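Local coordinates for protein binding component of ABC transporter (Wolinella succinogenes, PDB 3K4U) that binds lysine and is probably the solute-binding component of an ABC transporter, belonging to the bacterial solute-binding protein 3 family, at residues R78-V90 against K196-L210. Residues are numbered along the deposited sequence; the frame is centred on the assembly and turned at random.
Sequences RNLRVNFVEPYIV and KKGDPDFLNWLNHFL. With LYS (lysine), chain K.
Two hydrogen bonds cross the contact, from Glu86 to Asn207 and from Lys197 to Leu80. In the first, Glu86 N donates to Asn207 OD1 at 3.0 Å. The N-H...O angle is 156°, and the donor lies in the plane of the amide carbonyl. CG of Asn207 stands beside its own backbone N (chi1 -81°), which brings the amide from the helix flank to the loop backbone. In the second, Lys197 NZ reaches Leu80 O at 2.9 Å, tilted from the carbonyl plane. CD of the lysine passes close to Arg81 O, and the bend at chi3 then turns CE and NZ toward Leu80 O.

Apolar contacts lie on both sides of the Glu86-Asn207 bond. Val85 CG2 sits 3.5 Å from Leu206 CB and also touches Leu203 CD2. CG1 of the same valine lies alongside Asn207 OD1. One helical turn on from Leu206, Leu210 CD1 meets Tyr88 CB at 3.7 Å. Replacing Asn207 by an alanine would probably leave Glu86 N without this acceptor and open a gap beside Val85 CG1.

Asn83 crosses Lys197 at about a right angle, with ND2 3.4 Å from Lys197 CA. That ND2 donates to Asp201 OD1 of a neighbouring subunit, so this edge of the contact also belongs to an interface between copies of the protein.

Strand 83-84 and the start of strand 89-98 pair antiparallel with strand 189-195, which leads into helix 200-216. The contact thus packs that helix against segment 80-88, within one lobe of the two-lobed periplasmic-binding-protein fold. Just before that segment in sequence, Arg78 NH1 donates to carboxylate O of the bound lysine ligand at 3.0 Å, an arginine-to-carboxylate contact characteristic of amino-acid-binding proteins of this family.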
loop_
_atom_site.group_PDB
_atom_site.type_symbol
_atom_site.label_atom_id
_atom_site.label_comp_id
_atom_site.label_asym_id
_atom_site.label_seq_id
_atom_site.Cartn_x
_atom_site.Cartn_y
_atom_site.Cartn_z
ATOM N N ARG E 78 8.188 18.834 -29.521
ATOM C CA ARG E 78 8.549 17.717 -30.379
ATOM C C ARG E 78 7.409 16.734 -30.475
ATOM O O ARG E 78 7.227 16.095 -31.519
ATOM C CB ARG E 78 9.754 16.961 -29.828
ATOM C CG ARG E 78 11.046 17.623 -30.054
ATOM C CD ARG E 78 12.054 17.066 -29.101
ATOM N NE ARG E 78 13.188 17.972 -28.950
ATOM C CZ ARG E 78 14.285 17.680 -28.247
ATOM N NH1 ARG E 78 14.392 16.497 -27.660
ATOM N NH2 ARG E 78 15.283 18.552 -28.140
ATOM N N ASN E 79 6.665 16.571 -29.371
ATOM C CA ASN E 79 5.673 15.516 -29.273
ATOM C C ASN E 79 4.566 15.850 -30.218
ATOM O O ASN E 79 3.760 14.998 -30.546
ATOM C CB ASN E 79 5.180 15.345 -27.850
ATOM C CG ASN E 79 4.417 14.023 -27.608
ATOM O OD1 ASN E 79 4.158 13.662 -26.482
ATOM N ND2 ASN E 79 4.045 13.342 -28.647
ATOM N N LEU E 80 4.553 17.093 -30.687
ATOM C CA LEU E 80 3.637 17.511 -31.733
ATOM C C LEU E 80 3.931 16.835 -33.089
ATOM O O LEU E 80 3.030 16.693 -33.935
ATOM C CB LEU E 80 3.675 19.038 -31.865
ATOM C CG LEU E 80 2.774 19.846 -30.902
ATOM C CD1 LEU E 80 3.040 21.358 -31.024
ATOM C CD2 LEU E 80 1.260 19.574 -31.077
ATOM N N ARG E 81 5.178 16.397 -33.279
ATOM C CA ARG E 81 5.671 15.998 -34.594
ATOM C C ARG E 81 5.959 14.512 -34.726
ATOM O O ARG E 81 5.683 13.923 -35.786
ATOM C CB ARG E 81 6.883 16.829 -34.994
ATOM C CG ARG E 81 6.597 18.313 -35.024
ATOM C CD ARG E 81 7.626 19.084 -35.826
ATOM N NE ARG E 81 8.898 19.259 -35.126
ATOM C CZ ARG E 81 10.101 19.139 -35.698
ATOM N NH1 ARG E 81 10.217 18.811 -36.987
ATOM N NH2 ARG E 81 11.196 19.328 -34.960
ATOM N N VAL E 82 6.508 13.923 -33.658
ATOM C CA VAL E 82 6.596 12.474 -33.499
ATOM C C VAL E 82 5.849 12.020 -32.238
ATOM O O VAL E 82 5.474 12.883 -31.429
ATOM C CB VAL E 82 8.079 12.003 -33.439
ATOM C CG1 VAL E 82 8.725 12.140 -34.811
ATOM C CG2 VAL E 82 8.899 12.748 -32.388
ATOM N N ASN E 83 5.659 10.699 -32.052
ATOM C CA ASN E 83 5.082 10.129 -30.827
ATOM C C ASN E 83 6.209 9.565 -29.997
ATOM O O ASN E 83 7.216 9.080 -30.547
ATOM C CB ASN E 83 4.159 8.946 -31.078
ATOM C CG ASN E 83 2.817 9.324 -31.642
ATOM O OD1 ASN E 83 2.287 10.409 -31.410
ATOM N ND2 ASN E 83 2.235 8.403 -32.369
ATOM N N PHE E 84 6.029 9.591 -28.674
ATOM C CA PHE E 84 7.015 9.071 -27.770
ATOM C C PHE E 84 6.526 7.870 -27.003
ATOM O O PHE E 84 5.340 7.709 -26.787
ATOM C CB PHE E 84 7.371 10.119 -26.780
ATOM C CG PHE E 84 8.362 11.092 -27.276
ATOM C CD1 PHE E 84 9.706 10.756 -27.287
ATOM C CD2 PHE E 84 7.976 12.342 -27.696
ATOM C CE1 PHE E 84 10.633 11.638 -27.717
ATOM C CE2 PHE E 84 8.919 13.240 -28.123
ATOM C CZ PHE E 84 10.246 12.877 -28.146
ATOM N N VAL E 85 7.467 7.017 -26.627
ATOM C CA VAL E 85 7.226 5.836 -25.847
ATOM C C VAL E 85 7.393 6.206 -24.368
ATOM O O VAL E 85 8.159 7.103 -24.061
ATOM C CB VAL E 85 8.245 4.762 -26.266
ATOM C CG1 VAL E 85 8.427 3.706 -25.203
ATOM C CG2 VAL E 85 7.776 4.111 -27.541
ATOM N N GLU E 86 6.683 5.551 -23.456
ATOM C CA GLU E 86 6.862 5.848 -22.008
ATOM C C GLU E 86 8.336 6.110 -21.724
ATOM O O GLU E 86 9.175 5.423 -22.229
ATOM C CB GLU E 86 6.306 4.701 -21.138
ATOM C CG GLU E 86 4.793 4.725 -21.053
ATOM C CD GLU E 86 4.272 6.089 -20.581
ATOM O OE1 GLU E 86 4.504 6.433 -19.388
ATOM O OE2 GLU E 86 3.636 6.822 -21.376
ATOM N N PRO E 87 8.676 7.115 -20.918
ATOM C CA PRO E 87 10.092 7.478 -20.930
ATOM C C PRO E 87 10.951 6.354 -20.381
ATOM O O PRO E 87 10.424 5.517 -19.669
ATOM C CB PRO E 87 10.128 8.705 -20.032
ATOM C CG PRO E 87 9.051 8.506 -19.133
ATOM C CD PRO E 87 7.945 7.830 -19.869
ATOM N N TYR E 88 12.247 6.302 -20.680
ATOM C CA TYR E 88 12.988 5.124 -20.260
ATOM C C TYR E 88 14.056 5.433 -19.237
ATOM O O TYR E 88 14.543 4.549 -18.513
ATOM C CB TYR E 88 13.536 4.353 -21.462
ATOM C CG TYR E 88 14.564 5.098 -22.284
ATOM C CD1 TYR E 88 15.936 4.897 -22.089
ATOM C CD2 TYR E 88 14.171 6.024 -23.231
ATOM C CE1 TYR E 88 16.869 5.578 -22.839
ATOM C CE2 TYR E 88 15.093 6.723 -23.958
ATOM C CZ TYR E 88 16.449 6.486 -23.783
ATOM O OH TYR E 88 17.372 7.191 -24.569
ATOM N N ILE E 89 14.395 6.704 -19.137
ATOM C CA ILE E 89 15.281 7.188 -18.066
ATOM C C ILE E 89 14.905 8.663 -17.866
ATOM O O ILE E 89 14.391 9.299 -18.786
ATOM C CB ILE E 89 16.763 7.004 -18.425
ATOM C CG1 ILE E 89 17.668 7.582 -17.352
ATOM C CG2 ILE E 89 17.077 7.667 -19.787
ATOM C CD1 ILE E 89 18.980 6.931 -17.307
ATOM N N VAL E 90 15.080 9.176 -16.645
ATOM C CA VAL E 90 14.697 10.552 -16.348
ATOM C C VAL E 90 15.951 11.277 -15.941
ATOM O O VAL E 90 16.723 10.765 -15.142
ATOM C CB VAL E 90 13.617 10.636 -15.253
ATOM C CG1 VAL E 90 13.347 12.055 -14.898
ATOM C CG2 VAL E 90 12.360 10.035 -15.763
ATOM N N LYS E 196 7.226 7.543 -35.646
ATOM C CA LYS E 196 6.285 8.411 -36.295
ATOM C C LYS E 196 4.834 8.074 -35.989
ATOM O O LYS E 196 4.490 6.957 -35.635
ATOM C CB LYS E 196 6.551 8.556 -37.782
ATOM C CG LYS E 196 6.751 7.316 -38.502
ATOM C CD LYS E 196 6.882 7.656 -39.940
ATOM C CE LYS E 196 5.501 7.702 -40.618
ATOM N NZ LYS E 196 4.955 6.288 -40.813
ATOM N N LYS E 197 3.999 9.090 -36.153
ATOM C CA LYS E 197 2.646 9.086 -35.717
ATOM C C LYS E 197 1.822 8.148 -36.531
ATOM O O LYS E 197 2.215 7.766 -37.646
ATOM C CB LYS E 197 2.077 10.465 -35.918
ATOM C CG LYS E 197 2.646 11.512 -35.025
ATOM C CD LYS E 197 2.404 12.858 -35.660
ATOM C CE LYS E 197 1.424 13.660 -34.866
ATOM N NZ LYS E 197 1.293 14.959 -35.558
ATOM N N GLY E 198 0.660 7.798 -35.979
ATOM C CA GLY E 198 -0.295 7.010 -36.699
ATOM C C GLY E 198 0.009 5.548 -36.558
ATOM O O GLY E 198 -0.653 4.748 -37.207
ATOM N N ASP E 199 1.002 5.187 -35.725
ATOM C CA ASP E 199 1.289 3.757 -35.409
ATOM C C ASP E 199 1.150 3.319 -33.931
ATOM O O ASP E 199 2.140 3.271 -33.199
ATOM C CB ASP E 199 2.630 3.325 -35.966
ATOM C CG ASP E 199 2.797 1.793 -35.985
ATOM O OD1 ASP E 199 3.907 1.338 -36.350
ATOM O OD2 ASP E 199 1.842 1.039 -35.648
ATOM N N PRO E 200 -0.085 2.990 -33.500
ATOM C CA PRO E 200 -0.386 2.615 -32.107
ATOM C C PRO E 200 0.127 1.222 -31.696
ATOM O O PRO E 200 0.540 1.004 -30.508
ATOM C CB PRO E 200 -1.915 2.694 -32.036
ATOM C CG PRO E 200 -2.405 2.474 -33.439
ATOM C CD PRO E 200 -1.309 3.114 -34.322
ATOM N N ASP E 201 0.125 0.304 -32.671
ATOM C CA ASP E 201 0.717 -1.030 -32.516
ATOM C C ASP E 201 2.166 -1.031 -32.097
ATOM O O ASP E 201 2.573 -1.793 -31.236
ATOM C CB ASP E 201 0.632 -1.762 -33.821
ATOM C CG ASP E 201 -0.784 -1.934 -34.270
ATOM O OD1 ASP E 201 -1.659 -2.030 -33.380
ATOM O OD2 ASP E 201 -1.030 -1.978 -35.497
ATOM N N PHE E 202 2.965 -0.198 -32.722
ATOM C CA PHE E 202 4.367 -0.271 -32.487
ATOM C C PHE E 202 4.646 0.318 -31.115
ATOM O O PHE E 202 5.441 -0.234 -30.384
ATOM C CB PHE E 202 5.113 0.452 -33.614
ATOM C CG PHE E 202 6.604 0.351 -33.533
ATOM C CD1 PHE E 202 7.203 -0.786 -33.093
ATOM C CD2 PHE E 202 7.401 1.413 -33.935
ATOM C CE1 PHE E 202 8.580 -0.896 -33.048
ATOM C CE2 PHE E 202 8.815 1.330 -33.867
ATOM C CZ PHE E 202 9.403 0.158 -33.426
ATOM N N LEU E 203 4.010 1.455 -30.797
ATOM C CA LEU E 203 3.868 1.953 -29.400
ATOM C C LEU E 203 3.457 0.889 -28.404
ATOM O O LEU E 203 4.122 0.711 -27.378
ATOM C CB LEU E 203 2.799 3.014 -29.331
ATOM C CG LEU E 203 3.246 4.445 -29.412
ATOM C CD1 LEU E 203 2.016 5.309 -29.390
ATOM C CD2 LEU E 203 4.079 4.605 -28.199
ATOM N N ASN E 204 2.373 0.166 -28.680
ATOM C CA ASN E 204 2.018 -0.930 -27.797
ATOM C C ASN E 204 3.227 -1.785 -27.590
ATOM O O ASN E 204 3.589 -2.050 -26.458
ATOM C CB ASN E 204 0.897 -1.793 -28.364
ATOM C CG ASN E 204 0.286 -2.677 -27.322
ATOM O OD1 ASN E 204 0.282 -3.909 -27.423
ATOM N ND2 ASN E 204 -0.235 -2.050 -26.291
ATOM N N TRP E 205 3.890 -2.189 -28.683
ATOM C CA TRP E 205 5.022 -3.132 -28.601
ATOM C C TRP E 205 6.156 -2.562 -27.797
ATOM O O TRP E 205 6.699 -3.227 -26.913
ATOM C CB TRP E 205 5.531 -3.548 -29.971
ATOM C CG TRP E 205 6.466 -4.717 -29.866
ATOM C CD1 TRP E 205 6.122 -6.014 -29.935
ATOM C CD2 TRP E 205 7.878 -4.678 -29.648
ATOM N NE1 TRP E 205 7.235 -6.801 -29.738
ATOM C CE2 TRP E 205 8.327 -5.990 -29.591
ATOM C CE3 TRP E 205 8.809 -3.644 -29.494
ATOM C CZ2 TRP E 205 9.662 -6.320 -29.368
ATOM C CZ3 TRP E 205 10.156 -3.961 -29.299
ATOM C CH2 TRP E 205 10.565 -5.294 -29.218
ATOM N N LEU E 206 6.520 -1.326 -28.084
ATOM C CA LEU E 206 7.623 -0.722 -27.364
ATOM C C LEU E 206 7.370 -0.591 -25.870
ATOM O O LEU E 206 8.224 -0.958 -25.066
ATOM C CB LEU E 206 7.941 0.645 -27.926
ATOM C CG LEU E 206 8.718 0.793 -29.220
ATOM C CD1 LEU E 206 9.284 -0.534 -29.553
ATOM C CD2 LEU E 206 7.774 1.249 -30.239
ATOM N N ASN E 207 6.193 -0.068 -25.505
ATOM C CA ASN E 207 5.818 0.133 -24.097
ATOM C C ASN E 207 5.913 -1.180 -23.330
ATOM O O ASN E 207 6.438 -1.225 -22.213
ATOM C CB ASN E 207 4.413 0.689 -24.025
ATOM C CG ASN E 207 4.357 2.196 -24.271
ATOM O OD1 ASN E 207 5.342 2.908 -24.100
ATOM N ND2 ASN E 207 3.196 2.683 -24.667
ATOM N N HIS E 208 5.471 -2.271 -23.946
ATOM C CA HIS E 208 5.582 -3.543 -23.261
ATOM C C HIS E 208 7.018 -4.108 -23.234
ATOM O O HIS E 208 7.374 -4.826 -22.298
ATOM C CB HIS E 208 4.624 -4.564 -23.851
ATOM C CG HIS E 208 3.216 -4.374 -23.420
ATOM N ND1 HIS E 208 2.210 -4.061 -24.305
ATOM C CD2 HIS E 208 2.641 -4.441 -22.191
ATOM C CE1 HIS E 208 1.071 -3.958 -23.636
ATOM N NE2 HIS E 208 1.306 -4.180 -22.353
ATOM N N PHE E 209 7.823 -3.779 -24.252
ATOM C CA PHE E 209 9.244 -4.155 -24.289
ATOM C C PHE E 209 9.982 -3.402 -23.204
ATOM O O PHE E 209 10.827 -3.982 -22.496
ATOM C CB PHE E 209 9.876 -3.900 -25.685
ATOM C CG PHE E 209 11.381 -3.796 -25.661
ATOM C CD1 PHE E 209 12.172 -4.933 -25.574
ATOM C CD2 PHE E 209 11.999 -2.566 -25.711
ATOM C CE1 PHE E 209 13.575 -4.842 -25.507
ATOM C CE2 PHE E 209 13.413 -2.475 -25.648
ATOM C CZ PHE E 209 14.190 -3.619 -25.533
ATOM N N LEU E 210 9.638 -2.124 -23.041
ATOM C CA LEU E 210 10.213 -1.315 -21.942
ATOM C C LEU E 210 9.867 -1.874 -20.576
ATOM O O LEU E 210 10.740 -1.993 -19.726
ATOM C CB LEU E 210 9.800 0.139 -22.029
ATOM C CG LEU E 210 10.485 1.114 -21.076
ATOM C CD1 LEU E 210 12.005 1.046 -21.169
ATOM C CD2 LEU E 210 10.031 2.544 -21.353
HETATM N N LYS K . 18.254 15.401 -23.885
HETATM C CA LYS K . 18.964 16.162 -24.893
HETATM C C LYS K . 17.940 16.697 -25.867
HETATM O O LYS K . 16.921 16.047 -26.088
HETATM C CB LYS K . 19.955 15.259 -25.641
HETATM C CG LYS K . 21.087 15.986 -26.327
HETATM C CD LYS K . 21.468 15.286 -27.584
HETATM C CE LYS K . 22.821 15.753 -28.134
HETATM N NZ LYS K . 23.352 14.844 -29.184
HETATM O OXT LYS K . 18.104 17.766 -26.452
#